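Side-chain contacts in protein E3 homolog (Yaba-like disease virus, PDB 1SFU), which binds left-handed Z-DNA through its N-terminal Zalpha domain and probably recognises Z-RNA and blocks host antiviral responses to double-stranded RNA: residues K52-D57 with P67-N72; F14-K19 with L39-K44; T30-L35 with Q48-L53. All coordinates share one frame; numbering follows the deposited sequence.

How the interactions relate
All three contacts use helix 43-55, the recognition helix of a winged helix-turn-helix domain that grips Z-DNA. Interaction 3 packs the middle of this helix against helix 32-38; interaction 2 brings helix 11-22 against the turn before it; interaction 1 joins its C-terminal end to the wing strand 68-71. The centres of interactions 2 and 3 lie about 7 Å apart, and those of interactions 1 and 2 about 13 Å. Val17 CG1 meets Leu50 CD2 at 3.7 Å, joining 2 to 3, while a probable hydrogen bond from Trp69 N to Thr30 O (2.8 Å) joins 1 to 3. Each also has a residue beside the DNA backbone: Pro67, Lys44, and Gln48 with Tyr51.

Interaction 1: K52-D57 with P67-N72; sequences KLQKED and PKWFKN. With nucleotides of chain A.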
loop_
_atom_site.group_PDB
_atom_site.type_symbol
_atom_site.label_atom_id
_atom_site.label_comp_id
_atom_site.label_asym_id
_atom_site.label_seq_id
_atom_site.Cartn_x
_atom_site.Cartn_y
_atom_site.Cartn_z
ATOM N N LYS C 52 -13.677 -2.959 4.147
ATOM C CA LYS C 52 -14.594 -4.066 3.863
ATOM C C LYS C 52 -15.992 -3.626 4.307
ATOM O O LYS C 52 -16.993 -3.887 3.639
ATOM C CB LYS C 52 -14.182 -5.324 4.635
ATOM C CG LYS C 52 -12.894 -5.991 4.159
ATOM C CD LYS C 52 -12.445 -7.073 5.153
ATOM C CE LYS C 52 -11.167 -7.782 4.724
ATOM N NZ LYS C 52 -11.387 -8.678 3.553
ATOM N N LEU C 53 -16.046 -2.935 5.438
ATOM C CA LEU C 53 -17.301 -2.453 5.979
ATOM C C LEU C 53 -17.920 -1.400 5.057
ATOM O O LEU C 53 -19.145 -1.303 4.947
ATOM C CB LEU C 53 -17.063 -1.873 7.369
ATOM C CG LEU C 53 -18.274 -1.580 8.249
ATOM C CD1 LEU C 53 -19.062 -2.866 8.519
ATOM C CD2 LEU C 53 -17.783 -0.971 9.558
ATOM N N GLN C 54 -17.083 -0.611 4.385
ATOM C CA GLN C 54 -17.615 0.404 3.480
ATOM C C GLN C 54 -18.276 -0.292 2.298
ATOM O O GLN C 54 -19.266 0.194 1.756
ATOM C CB GLN C 54 -16.517 1.351 2.980
ATOM C CG GLN C 54 -17.039 2.397 2.004
ATOM C CD GLN C 54 -16.013 3.448 1.643
ATOM O OE1 GLN C 54 -14.891 3.128 1.239
ATOM N NE2 GLN C 54 -16.395 4.717 1.772
ATOM N N LYS C 55 -17.725 -1.435 1.903
ATOM C CA LYS C 55 -18.288 -2.192 0.794
ATOM C C LYS C 55 -19.691 -2.665 1.153
ATOM O O LYS C 55 -20.530 -2.866 0.273
ATOM C CB LYS C 55 -17.396 -3.385 0.456
ATOM C CG LYS C 55 -16.067 -2.971 -0.162
ATOM C CD LYS C 55 -15.234 -4.169 -0.592
ATOM C CE LYS C 55 -13.991 -3.709 -1.347
ATOM N NZ LYS C 55 -13.140 -4.850 -1.793
ATOM N N GLU C 56 -19.952 -2.826 2.445
ATOM C CA GLU C 56 -21.266 -3.262 2.893
ATOM C C GLU C 56 -22.166 -2.074 3.235
ATOM O O GLU C 56 -23.272 -2.249 3.746
ATOM C CB GLU C 56 -21.132 -4.190 4.101
ATOM C CG GLU C 56 -20.298 -5.422 3.820
ATOM C CD GLU C 56 -20.260 -6.380 4.990
ATOM O OE1 GLU C 56 -19.583 -7.421 4.882
ATOM O OE2 GLU C 56 -20.910 -6.095 6.018
ATOM N N ASP C 57 -21.679 -0.867 2.947
ATOM C CA ASP C 57 -22.428 0.361 3.185
ATOM C C ASP C 57 -22.732 0.730 4.633
ATOM O O ASP C 57 -23.576 1.592 4.890
ATOM C CB ASP C 57 -23.738 0.320 2.401
ATOM C CG ASP C 57 -23.515 0.097 0.923
ATOM O OD1 ASP C 57 -22.667 0.805 0.336
ATOM O OD2 ASP C 57 -24.191 -0.779 0.348
ATOM N N PRO C 67 -8.076 9.618 6.334
ATOM C CA PRO C 67 -9.503 9.454 6.038
ATOM C C PRO C 67 -10.381 9.453 7.285
ATOM O O PRO C 67 -9.996 8.933 8.330
ATOM C CB PRO C 67 -9.553 8.114 5.308
ATOM C CG PRO C 67 -8.198 8.067 4.610
ATOM C CD PRO C 67 -7.273 8.560 5.694
ATOM N N LYS C 68 -11.559 10.054 7.165
ATOM C CA LYS C 68 -12.522 10.103 8.259
ATOM C C LYS C 68 -13.607 9.080 7.939
ATOM O O LYS C 68 -13.996 8.916 6.784
ATOM C CB LYS C 68 -13.113 11.509 8.375
ATOM C CG LYS C 68 -12.079 12.546 8.796
ATOM C CD LYS C 68 -12.568 13.984 8.621
ATOM C CE LYS C 68 -11.459 14.971 8.994
ATOM N NZ LYS C 68 -11.715 16.376 8.569
ATOM N N TRP C 69 -14.082 8.381 8.959
ATOM C CA TRP C 69 -15.096 7.362 8.759
ATOM C C TRP C 69 -16.409 7.686 9.468
ATOM O O TRP C 69 -16.437 7.884 10.692
ATOM C CB TRP C 69 -14.545 6.010 9.223
ATOM C CG TRP C 69 -13.321 5.596 8.453
ATOM C CD1 TRP C 69 -12.038 6.016 8.660
ATOM C CD2 TRP C 69 -13.279 4.722 7.316
ATOM N NE1 TRP C 69 -11.197 5.457 7.720
ATOM C CE2 TRP C 69 -11.935 4.661 6.883
ATOM C CE3 TRP C 69 -14.247 3.986 6.620
ATOM C CZ2 TRP C 69 -11.533 3.893 5.782
ATOM C CZ3 TRP C 69 -13.849 3.218 5.524
ATOM C CH2 TRP C 69 -12.504 3.179 5.118
ATOM N N PHE C 70 -17.482 7.745 8.677
ATOM C CA PHE C 70 -18.831 8.052 9.164
ATOM C C PHE C 70 -19.750 6.834 9.105
ATOM O O PHE C 70 -19.618 5.983 8.220
ATOM C CB PHE C 70 -19.499 9.137 8.304
ATOM C CG PHE C 70 -18.798 10.459 8.312
ATOM C CD1 PHE C 70 -17.598 10.636 7.629
ATOM C CD2 PHE C 70 -19.356 11.548 8.982
ATOM C CE1 PHE C 70 -16.961 11.878 7.609
ATOM C CE2 PHE C 70 -18.725 12.797 8.968
ATOM C CZ PHE C 70 -17.526 12.958 8.279
ATOM N N LYS C 71 -20.692 6.766 10.039
ATOM C CA LYS C 71 -21.667 5.685 10.043
ATOM C C LYS C 71 -22.638 6.033 8.914
ATOM O O LYS C 71 -22.948 7.201 8.715
ATOM C CB LYS C 71 -22.424 5.651 11.373
ATOM C CG LYS C 71 -23.578 4.661 11.393
ATOM C CD LYS C 71 -24.298 4.636 12.740
ATOM C CE LYS C 71 -24.906 5.990 13.078
ATOM N NZ LYS C 71 -25.669 5.949 14.358
ATOM N N ASN C 72 -23.101 5.038 8.167
ATOM C CA ASN C 72 -24.043 5.300 7.078
ATOM C C ASN C 72 -25.245 6.015 7.700
ATOM O O ASN C 72 -25.841 5.497 8.640
ATOM C CB ASN C 72 -24.492 3.980 6.446
ATOM C CG ASN C 72 -25.247 4.180 5.144
ATOM O OD1 ASN C 72 -24.757 3.834 4.067
ATOM N ND2 ASN C 72 -26.442 4.748 5.237
ATOM P P DG A 3 -1.495 8.817 7.782
ATOM O OP1 DG A 3 -1.519 10.139 8.455
ATOM O OP2 DG A 3 -1.747 7.584 8.555
ATOM O "O5'" DG A 3 -2.496 8.907 6.546
ATOM C "C5'" DG A 3 -2.865 7.732 5.837
ATOM C "C4'" DG A 3 -3.761 8.078 4.673
ATOM O "O4'" DG A 3 -3.117 9.084 3.872
ATOM C "C3'" DG A 3 -4.007 6.902 3.743
ATOM O "O3'" DG A 3 -5.316 6.402 4.035
ATOM C "C2'" DG A 3 -4.107 7.545 2.370
ATOM C "C1'" DG A 3 -3.356 8.866 2.495
ATOM N N9 DG A 3 -2.068 8.955 1.808
ATOM C C8 DG A 3 -1.713 9.892 0.866
ATOM N N7 DG A 3 -0.486 9.754 0.442
ATOM C C5 DG A 3 0.002 8.659 1.142
ATOM C C6 DG A 3 1.280 8.048 1.103
ATOM O O6 DG A 3 2.261 8.368 0.419
ATOM N N1 DG A 3 1.357 6.962 1.971
ATOM C C2 DG A 3 0.335 6.525 2.773
ATOM N N2 DG A 3 0.604 5.454 3.537
ATOM N N3 DG A 3 -0.868 7.091 2.821
ATOM C C4 DG A 3 -0.962 8.145 1.983
#
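Asp57, just past the end of helix 43-55, and Asn72, just past strand 68-71, bring their backbones closest here, with 6.5 Å between Asp57 CA and Asn72 CA. The helix closes in a Schellman motif: Asp57 has positive phi (66°), and its N bonds to Gln54 O at 2.9 Å while Thr58 N reaches back to Leu53 O. This turn leaves Asp57 O facing Asn72, whose CB lies 3.0 Å from it. One helical turn earlier, the meeting is apolar. Trp69 comes in with its six-membered ring leading, and Gln54 CB sits at the ring's edge, near its plane, 4.1 Å from Trp69 CZ3. The indole is long enough to span from strand to helix: its CB points toward the helix, and with CG anti to the carbonyl carbon (chi1 -61°) and chi2 at 81° the six-membered ring reaches Gln54. Gln54 suits a partly exposed place, its aliphatic CB packing against the ring. At the strand's other end, the compact ring of Pro67 rests on the DNA, with CD 3.4 Å from O3' of DG3 of chain A. Strand 68-71 runs antiparallel between strands 29-30 and 59-62, and Met61 of strand 59-62 touches Gln54, Pro67 and Trp69 alike.

Interaction 2: F14-K19 with L39-K44; sequences FSLVKK and LKINKK. With nucleotides of chain A.
Leu39 pushes one methyl, CD2, into a shallow hollow on helix 11-22 between Leu16 and Val17. The floor of the hollow is partly backbone: Leu39 CD2 lies 3.6 Å from Leu16 CB and 4.0 Å from Val17 N. Its far wall is a methyl of Val17, whose CG2 stands 4.1 Å from Leu39 CD2, the two side chains crossing at about a right angle. Valine, branched at CB, holds that wall close to the helix. Leu16 answers with a bump of its own. Its extended chain (chi2 170°) carries CD1 to the end of Ile41, and the end methyls touch where the two side chains cross obliquely, Leu16 CD1 to Ile41 CD1 4.0 Å. Lys40 and Ile41 lie in the turn of the helix-turn-helix, which follows helix 32-38 and leads to the recognition helix 43-55, and Lys40, with positive phi (48°), is where the chain changes course. Beyond them the chain starts the recognition helix beside the DNA: Lys44 packs its CB, CG and CD methylenes round OP2 of DG5 of chain A, CG nearest at 3.1 Å, while the bent chain of Lys43 places NZ 3.7 Å from OP1 of the same nucleotide.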
loop_
_atom_site.group_PDB
_atom_site.type_symbol
_atom_site.label_atom_id
_atom_site.label_comp_id
_atom_site.label_asym_id
_atom_site.label_seq_id
_atom_site.Cartn_x
_atom_site.Cartn_y
_atom_site.Cartn_z
ATOM N N PHE C 14 -13.546 -7.419 12.556
ATOM C CA PHE C 14 -14.609 -6.842 11.747
ATOM C C PHE C 14 -15.794 -6.512 12.657
ATOM O O PHE C 14 -16.341 -5.415 12.607
ATOM C CB PHE C 14 -15.039 -7.849 10.681
ATOM C CG PHE C 14 -16.179 -7.381 9.823
ATOM C CD1 PHE C 14 -15.949 -6.586 8.703
ATOM C CD2 PHE C 14 -17.491 -7.733 10.139
ATOM C CE1 PHE C 14 -17.010 -6.149 7.906
ATOM C CE2 PHE C 14 -18.551 -7.301 9.353
ATOM C CZ PHE C 14 -18.309 -6.507 8.233
ATOM N N SER C 15 -16.185 -7.471 13.493
ATOM C CA SER C 15 -17.306 -7.273 14.405
ATOM C C SER C 15 -17.043 -6.152 15.411
ATOM O O SER C 15 -17.932 -5.360 15.711
ATOM C CB SER C 15 -17.618 -8.580 15.147
ATOM O OG SER C 15 -17.913 -9.623 14.229
ATOM N N LEU C 16 -15.825 -6.084 15.938
ATOM C CA LEU C 16 -15.503 -5.037 16.901
ATOM C C LEU C 16 -15.581 -3.662 16.242
ATOM O O LEU C 16 -16.094 -2.711 16.830
ATOM C CB LEU C 16 -14.098 -5.239 17.473
ATOM C CG LEU C 16 -13.856 -6.457 18.364
ATOM C CD1 LEU C 16 -12.360 -6.614 18.616
ATOM C CD2 LEU C 16 -14.620 -6.288 19.673
ATOM N N VAL C 17 -15.070 -3.560 15.018
ATOM C CA VAL C 17 -15.089 -2.281 14.314
ATOM C C VAL C 17 -16.510 -1.858 13.945
ATOM O O VAL C 17 -16.878 -0.690 14.093
ATOM C CB VAL C 17 -14.233 -2.334 13.023
ATOM C CG1 VAL C 17 -14.248 -0.978 12.332
ATOM C CG2 VAL C 17 -12.816 -2.738 13.358
ATOM N N LYS C 18 -17.305 -2.804 13.455
ATOM C CA LYS C 18 -18.676 -2.486 13.070
ATOM C C LYS C 18 -19.456 -1.971 14.277
ATOM O O LYS C 18 -20.176 -0.972 14.192
ATOM C CB LYS C 18 -19.362 -3.719 12.476
ATOM C CG LYS C 18 -20.797 -3.469 12.011
ATOM C CD LYS C 18 -21.329 -4.666 11.230
ATOM C CE LYS C 18 -22.800 -4.502 10.875
ATOM N NZ LYS C 18 -23.303 -5.685 10.104
ATOM N N LYS C 19 -19.294 -2.646 15.409
ATOM C CA LYS C 19 -19.984 -2.244 16.626
ATOM C C LYS C 19 -19.587 -0.817 16.996
ATOM O O LYS C 19 -20.430 -0.017 17.382
ATOM C CB LYS C 19 -19.638 -3.205 17.763
ATOM C CG LYS C 19 -20.647 -3.216 18.894
ATOM C CD LYS C 19 -20.405 -4.389 19.842
ATOM C CE LYS C 19 -21.566 -4.559 20.813
ATOM N NZ LYS C 19 -22.845 -4.821 20.084
ATOM N N LEU C 39 -9.577 -0.171 20.401
ATOM C CA LEU C 39 -9.634 -1.623 20.320
ATOM C C LEU C 39 -8.269 -2.276 20.513
ATOM O O LEU C 39 -8.146 -3.497 20.436
ATOM C CB LEU C 39 -10.229 -2.046 18.971
ATOM C CG LEU C 39 -11.669 -1.606 18.672
ATOM C CD1 LEU C 39 -11.752 -0.098 18.598
ATOM C CD2 LEU C 39 -12.119 -2.207 17.355
ATOM N N LYS C 40 -7.250 -1.462 20.774
ATOM C CA LYS C 40 -5.889 -1.963 20.971
ATOM C C LYS C 40 -5.520 -2.947 19.870
ATOM O O LYS C 40 -5.025 -4.041 20.135
ATOM C CB LYS C 40 -5.766 -2.648 22.333
ATOM C CG LYS C 40 -5.946 -1.710 23.510
ATOM C CD LYS C 40 -4.798 -0.722 23.604
ATOM C CE LYS C 40 -5.019 0.280 24.726
ATOM N NZ LYS C 40 -6.205 1.137 24.455
ATOM N N ILE C 41 -5.774 -2.547 18.630
ATOM C CA ILE C 41 -5.479 -3.382 17.472
ATOM C C ILE C 41 -4.637 -2.589 16.478
ATOM O O ILE C 41 -4.715 -1.362 16.434
ATOM C CB ILE C 41 -6.786 -3.843 16.788
ATOM C CG1 ILE C 41 -7.579 -4.735 17.750
ATOM C CG2 ILE C 41 -6.474 -4.581 15.493
ATOM C CD1 ILE C 41 -8.911 -5.213 17.199
ATOM N N ASN C 42 -3.826 -3.287 15.690
ATOM C CA ASN C 42 -2.981 -2.627 14.701
ATOM C C ASN C 42 -3.828 -1.832 13.712
ATOM O O ASN C 42 -4.870 -2.303 13.253
ATOM C CB ASN C 42 -2.136 -3.662 13.951
ATOM C CG ASN C 42 -1.103 -4.325 14.844
ATOM O OD1 ASN C 42 -0.410 -5.257 14.431
ATOM N ND2 ASN C 42 -0.992 -3.840 16.080
ATOM N N LYS C 43 -3.375 -0.623 13.390
ATOM C CA LYS C 43 -4.093 0.234 12.457
ATOM C C LYS C 43 -4.320 -0.489 11.129
ATOM O O LYS C 43 -5.361 -0.316 10.492
ATOM C CB LYS C 43 -3.321 1.540 12.237
ATOM C CG LYS C 43 -4.105 2.616 11.489
ATOM C CD LYS C 43 -3.388 3.969 11.501
ATOM C CE LYS C 43 -2.059 3.923 10.755
ATOM N NZ LYS C 43 -2.234 3.592 9.313
ATOM N N LYS C 44 -3.358 -1.310 10.715
ATOM C CA LYS C 44 -3.512 -2.046 9.465
ATOM C C LYS C 44 -4.729 -2.972 9.541
ATOM O O LYS C 44 -5.507 -3.069 8.587
ATOM C CB LYS C 44 -2.263 -2.875 9.142
ATOM C CG LYS C 44 -2.446 -3.742 7.903
ATOM C CD LYS C 44 -1.185 -4.511 7.495
ATOM C CE LYS C 44 -1.464 -5.330 6.239
ATOM N NZ LYS C 44 -0.280 -6.054 5.711
ATOM P P DG A 5 -2.922 -0.080 5.981
ATOM O OP1 DG A 5 -3.330 0.890 7.020
ATOM O OP2 DG A 5 -1.949 -1.155 6.311
ATOM O "O5'" DG A 5 -4.244 -0.764 5.422
ATOM C "C5'" DG A 5 -4.167 -1.661 4.320
ATOM C "C4'" DG A 5 -5.549 -2.079 3.874
ATOM O "O4'" DG A 5 -6.295 -0.903 3.490
ATOM C "C3'" DG A 5 -5.535 -2.980 2.648
ATOM O "O3'" DG A 5 -5.748 -4.328 3.075
ATOM C "C2'" DG A 5 -6.807 -2.591 1.911
ATOM C "C1'" DG A 5 -7.105 -1.168 2.360
ATOM N N9 DG A 5 -6.835 -0.124 1.374
ATOM C C8 DG A 5 -7.717 0.837 0.945
ATOM N N7 DG A 5 -7.189 1.676 0.096
ATOM C C5 DG A 5 -5.880 1.239 -0.057
ATOM C C6 DG A 5 -4.824 1.770 -0.846
ATOM O O6 DG A 5 -4.839 2.773 -1.577
ATOM N N1 DG A 5 -3.659 1.016 -0.717
ATOM C C2 DG A 5 -3.523 -0.094 0.081
ATOM N N2 DG A 5 -2.310 -0.676 0.075
ATOM N N3 DG A 5 -4.500 -0.593 0.831
ATOM C C4 DG A 5 -5.644 0.119 0.712
#

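Interaction 3: T30-L35 with Q48-L53; sequences TTAISL and QQLYKL. With nucleotides of chain A.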
loop_
_atom_site.group_PDB
_atom_site.type_symbol
_atom_site.label_atom_id
_atom_site.label_comp_id
_atom_site.label_asym_id
_atom_site.label_seq_id
_atom_site.Cartn_x
_atom_site.Cartn_y
_atom_site.Cartn_z
ATOM N N THR C 30 -14.941 9.091 12.957
ATOM C CA THR C 30 -13.758 8.605 13.659
ATOM C C THR C 30 -12.661 8.330 12.634
ATOM O O THR C 30 -12.851 8.586 11.444
ATOM C CB THR C 30 -14.080 7.325 14.492
ATOM O OG1 THR C 30 -12.970 7.015 15.345
ATOM C CG2 THR C 30 -14.360 6.145 13.592
ATOM N N THR C 31 -11.514 7.836 13.091
ATOM C CA THR C 31 -10.396 7.539 12.196
ATOM C C THR C 31 -9.825 6.181 12.551
ATOM O O THR C 31 -10.141 5.619 13.600
ATOM C CB THR C 31 -9.267 8.575 12.329
ATOM O OG1 THR C 31 -8.683 8.484 13.636
ATOM C CG2 THR C 31 -9.805 9.983 12.119
ATOM N N ALA C 32 -8.978 5.652 11.679
ATOM C CA ALA C 32 -8.381 4.350 11.932
ATOM C C ALA C 32 -7.475 4.426 13.155
ATOM O O ALA C 32 -7.484 3.529 14.001
ATOM C CB ALA C 32 -7.585 3.889 10.721
ATOM N N ILE C 33 -6.694 5.499 13.244
ATOM C CA ILE C 33 -5.781 5.663 14.368
ATOM C C ILE C 33 -6.539 5.669 15.696
ATOM O O ILE C 33 -6.108 5.043 16.665
ATOM C CB ILE C 33 -4.954 6.963 14.242
ATOM C CG1 ILE C 33 -4.098 7.150 15.491
ATOM C CG2 ILE C 33 -5.869 8.152 14.051
ATOM C CD1 ILE C 33 -3.154 5.984 15.760
ATOM N N SER C 34 -7.667 6.370 15.741
ATOM C CA SER C 34 -8.459 6.415 16.965
ATOM C C SER C 34 -8.996 5.027 17.298
ATOM O O SER C 34 -8.882 4.560 18.436
ATOM C CB SER C 34 -9.625 7.387 16.814
ATOM O OG SER C 34 -10.420 7.382 17.985
ATOM N N LEU C 35 -9.578 4.367 16.302
ATOM C CA LEU C 35 -10.125 3.033 16.499
ATOM C C LEU C 35 -9.037 2.063 16.933
ATOM O O LEU C 35 -9.235 1.263 17.848
ATOM C CB LEU C 35 -10.784 2.536 15.213
ATOM C CG LEU C 35 -12.116 3.201 14.867
ATOM C CD1 LEU C 35 -12.596 2.706 13.507
ATOM C CD2 LEU C 35 -13.142 2.870 15.945
ATOM N N GLN C 48 -8.182 -2.786 7.233
ATOM C CA GLN C 48 -8.644 -3.913 6.436
ATOM C C GLN C 48 -10.148 -4.111 6.632
ATOM O O GLN C 48 -10.861 -4.445 5.692
ATOM C CB GLN C 48 -7.898 -5.193 6.829
ATOM C CG GLN C 48 -6.439 -5.225 6.395
ATOM C CD GLN C 48 -5.739 -6.491 6.848
ATOM O OE1 GLN C 48 -5.758 -6.828 8.029
ATOM N NE2 GLN C 48 -5.117 -7.200 5.909
ATOM N N GLN C 49 -10.623 -3.897 7.856
ATOM C CA GLN C 49 -12.043 -4.057 8.149
ATOM C C GLN C 49 -12.883 -2.839 7.753
ATOM O O GLN C 49 -14.000 -2.983 7.247
ATOM C CB GLN C 49 -12.239 -4.369 9.634
ATOM C CG GLN C 49 -11.534 -5.644 10.076
ATOM C CD GLN C 49 -11.673 -6.772 9.058
ATOM O OE1 GLN C 49 -12.776 -7.114 8.635
ATOM N NE2 GLN C 49 -10.546 -7.353 8.661
ATOM N N LEU C 50 -12.347 -1.642 7.977
ATOM C CA LEU C 50 -13.062 -0.422 7.627
ATOM C C LEU C 50 -13.416 -0.374 6.147
ATOM O O LEU C 50 -14.535 -0.017 5.789
ATOM C CB LEU C 50 -12.237 0.811 7.997
ATOM C CG LEU C 50 -12.242 1.221 9.467
ATOM C CD1 LEU C 50 -11.238 2.345 9.684
ATOM C CD2 LEU C 50 -13.637 1.668 9.874
ATOM N N TYR C 51 -12.476 -0.739 5.281
ATOM C CA TYR C 51 -12.768 -0.717 3.852
ATOM C C TYR C 51 -13.731 -1.829 3.451
ATOM O O TYR C 51 -14.518 -1.659 2.528
ATOM C CB TYR C 51 -11.475 -0.775 3.027
ATOM C CG TYR C 51 -10.730 0.542 3.052
ATOM C CD1 TYR C 51 -9.692 0.772 3.956
ATOM C CD2 TYR C 51 -11.111 1.581 2.211
ATOM C CE1 TYR C 51 -9.052 2.024 4.018
ATOM C CE2 TYR C 51 -10.489 2.827 2.261
ATOM C CZ TYR C 51 -9.464 3.046 3.162
ATOM O OH TYR C 51 -8.872 4.292 3.208
ATOM N N LYS C 52 -13.677 -2.959 4.147
ATOM C CA LYS C 52 -14.594 -4.066 3.863
ATOM C C LYS C 52 -15.992 -3.626 4.307
ATOM O O LYS C 52 -16.993 -3.887 3.639
ATOM C CB LYS C 52 -14.182 -5.324 4.635
ATOM C CG LYS C 52 -12.894 -5.991 4.159
ATOM C CD LYS C 52 -12.445 -7.073 5.153
ATOM C CE LYS C 52 -11.167 -7.782 4.724
ATOM N NZ LYS C 52 -11.387 -8.678 3.553
ATOM N N LEU C 53 -16.046 -2.935 5.438
ATOM C CA LEU C 53 -17.301 -2.453 5.979
ATOM C C LEU C 53 -17.920 -1.400 5.057
ATOM O O LEU C 53 -19.145 -1.303 4.947
ATOM C CB LEU C 53 -17.063 -1.873 7.369
ATOM C CG LEU C 53 -18.274 -1.580 8.249
ATOM C CD1 LEU C 53 -19.062 -2.866 8.519
ATOM C CD2 LEU C 53 -17.783 -0.971 9.558
ATOM P P DG A 5 -2.922 -0.080 5.981
ATOM O OP1 DG A 5 -3.330 0.890 7.020
ATOM O OP2 DG A 5 -1.949 -1.155 6.311
ATOM O "O5'" DG A 5 -4.244 -0.764 5.422
ATOM C "C5'" DG A 5 -4.167 -1.661 4.320
ATOM C "C4'" DG A 5 -5.549 -2.079 3.874
ATOM O "O4'" DG A 5 -6.295 -0.903 3.490
ATOM C "C3'" DG A 5 -5.535 -2.980 2.648
ATOM O "O3'" DG A 5 -5.748 -4.328 3.075
ATOM C "C2'" DG A 5 -6.807 -2.591 1.911
ATOM C "C1'" DG A 5 -7.105 -1.168 2.360
ATOM N N9 DG A 5 -6.835 -0.124 1.374
ATOM C C8 DG A 5 -7.717 0.837 0.945
ATOM N N7 DG A 5 -7.189 1.676 0.096
ATOM C C5 DG A 5 -5.880 1.239 -0.057
ATOM C C6 DG A 5 -4.824 1.770 -0.846
ATOM O O6 DG A 5 -4.839 2.773 -1.577
ATOM N N1 DG A 5 -3.659 1.016 -0.717
ATOM C C2 DG A 5 -3.523 -0.094 0.081
ATOM N N2 DG A 5 -2.310 -0.676 0.075
ATOM N N3 DG A 5 -4.500 -0.593 0.831
ATOM C C4 DG A 5 -5.644 0.119 0.712
ATOM P P DC A 4 -5.470 4.925 4.640
ATOM O OP1 DC A 4 -6.920 4.671 4.855
ATOM O OP2 DC A 4 -4.537 4.825 5.781
ATOM O "O5'" DC A 4 -4.921 3.999 3.466
ATOM C "C5'" DC A 4 -5.265 2.623 3.385
ATOM C "C4'" DC A 4 -4.017 1.780 3.254
ATOM O "O4'" DC A 4 -3.337 2.085 2.008
ATOM C "C3'" DC A 4 -2.984 1.987 4.365
ATOM O "O3'" DC A 4 -2.376 0.737 4.715
ATOM C "C2'" DC A 4 -1.936 2.866 3.709
ATOM C "C1'" DC A 4 -1.966 2.361 2.278
ATOM N N1 DC A 4 -1.495 3.350 1.298
ATOM C C2 DC A 4 -0.200 3.234 0.808
ATOM O O2 DC A 4 0.502 2.300 1.211
ATOM N N3 DC A 4 0.259 4.143 -0.090
ATOM C C4 DC A 4 -0.534 5.139 -0.492
ATOM N N4 DC A 4 -0.040 6.024 -1.379
ATOM C C5 DC A 4 -1.868 5.279 -0.009
ATOM C C6 DC A 4 -2.304 4.369 0.878
ATOM P P DC A 6 -4.739 -5.479 2.586
ATOM O OP1 DC A 6 -5.186 -6.764 3.201
ATOM O OP2 DC A 6 -3.350 -5.011 2.816
ATOM O "O5'" DC A 6 -4.987 -5.538 1.013
ATOM C "C5'" DC A 6 -4.631 -6.694 0.256
ATOM C "C4'" DC A 6 -3.634 -6.329 -0.821
ATOM O "O4'" DC A 6 -4.252 -5.436 -1.777
ATOM C "C3'" DC A 6 -2.375 -5.612 -0.322
ATOM O "O3'" DC A 6 -1.235 -6.059 -1.058
ATOM C "C2'" DC A 6 -2.638 -4.162 -0.674
ATOM C "C1'" DC A 6 -3.412 -4.312 -1.970
ATOM N N1 DC A 6 -4.258 -3.161 -2.299
ATOM C C2 DC A 6 -3.765 -2.203 -3.196
ATOM O O2 DC A 6 -2.649 -2.376 -3.701
ATOM N N3 DC A 6 -4.514 -1.123 -3.484
ATOM C C4 DC A 6 -5.713 -0.973 -2.916
ATOM N N4 DC A 6 -6.411 0.129 -3.211
ATOM C C5 DC A 6 -6.247 -1.941 -2.013
ATOM C C6 DC A 6 -5.493 -3.011 -1.737
#
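In the helix-turn-helix of this Zalpha domain, Ala32 and Leu35, one turn apart on helix 32-38, hold the buried side of the recognition helix through Leu50. Leu50 CD1 meets Ala32 CB at 4.1 Å and also touches Leu35 CD1, to which Leu50 CD2 comes nearer, at 3.9 Å. Small alanine lets the helices come near, and leucine fills the space deeper in the core, where Val17 of helix 11-22 also reaches Leu50. Neighbouring residues on the recognition helix turn to the nucleic acid. The Tyr51 ring presents one face to DG5 of chain A, whose C8, offered by a syn guanine as in Z-DNA, lies 3.3 Å above the plane over the ring centre, a CH-pi approach. At its far end Tyr51 OH donates to DC4 of chain A OP1 at 2.6 Å, with that oxygen in the ring plane. Trp69 packs edge-to-face with this tyrosine and probably helps to position it. Extended Gln48 stretches its amide to the phosphate of DC6 of chain A, two nucleotides further along the strand, NE2 to OP1 2.7 Å, nearly straight at 166°. A recognition-helix tyrosine against a syn guanine, packed against a wing tryptophan, is characteristic of Zalpha domains bound to Z-DNA.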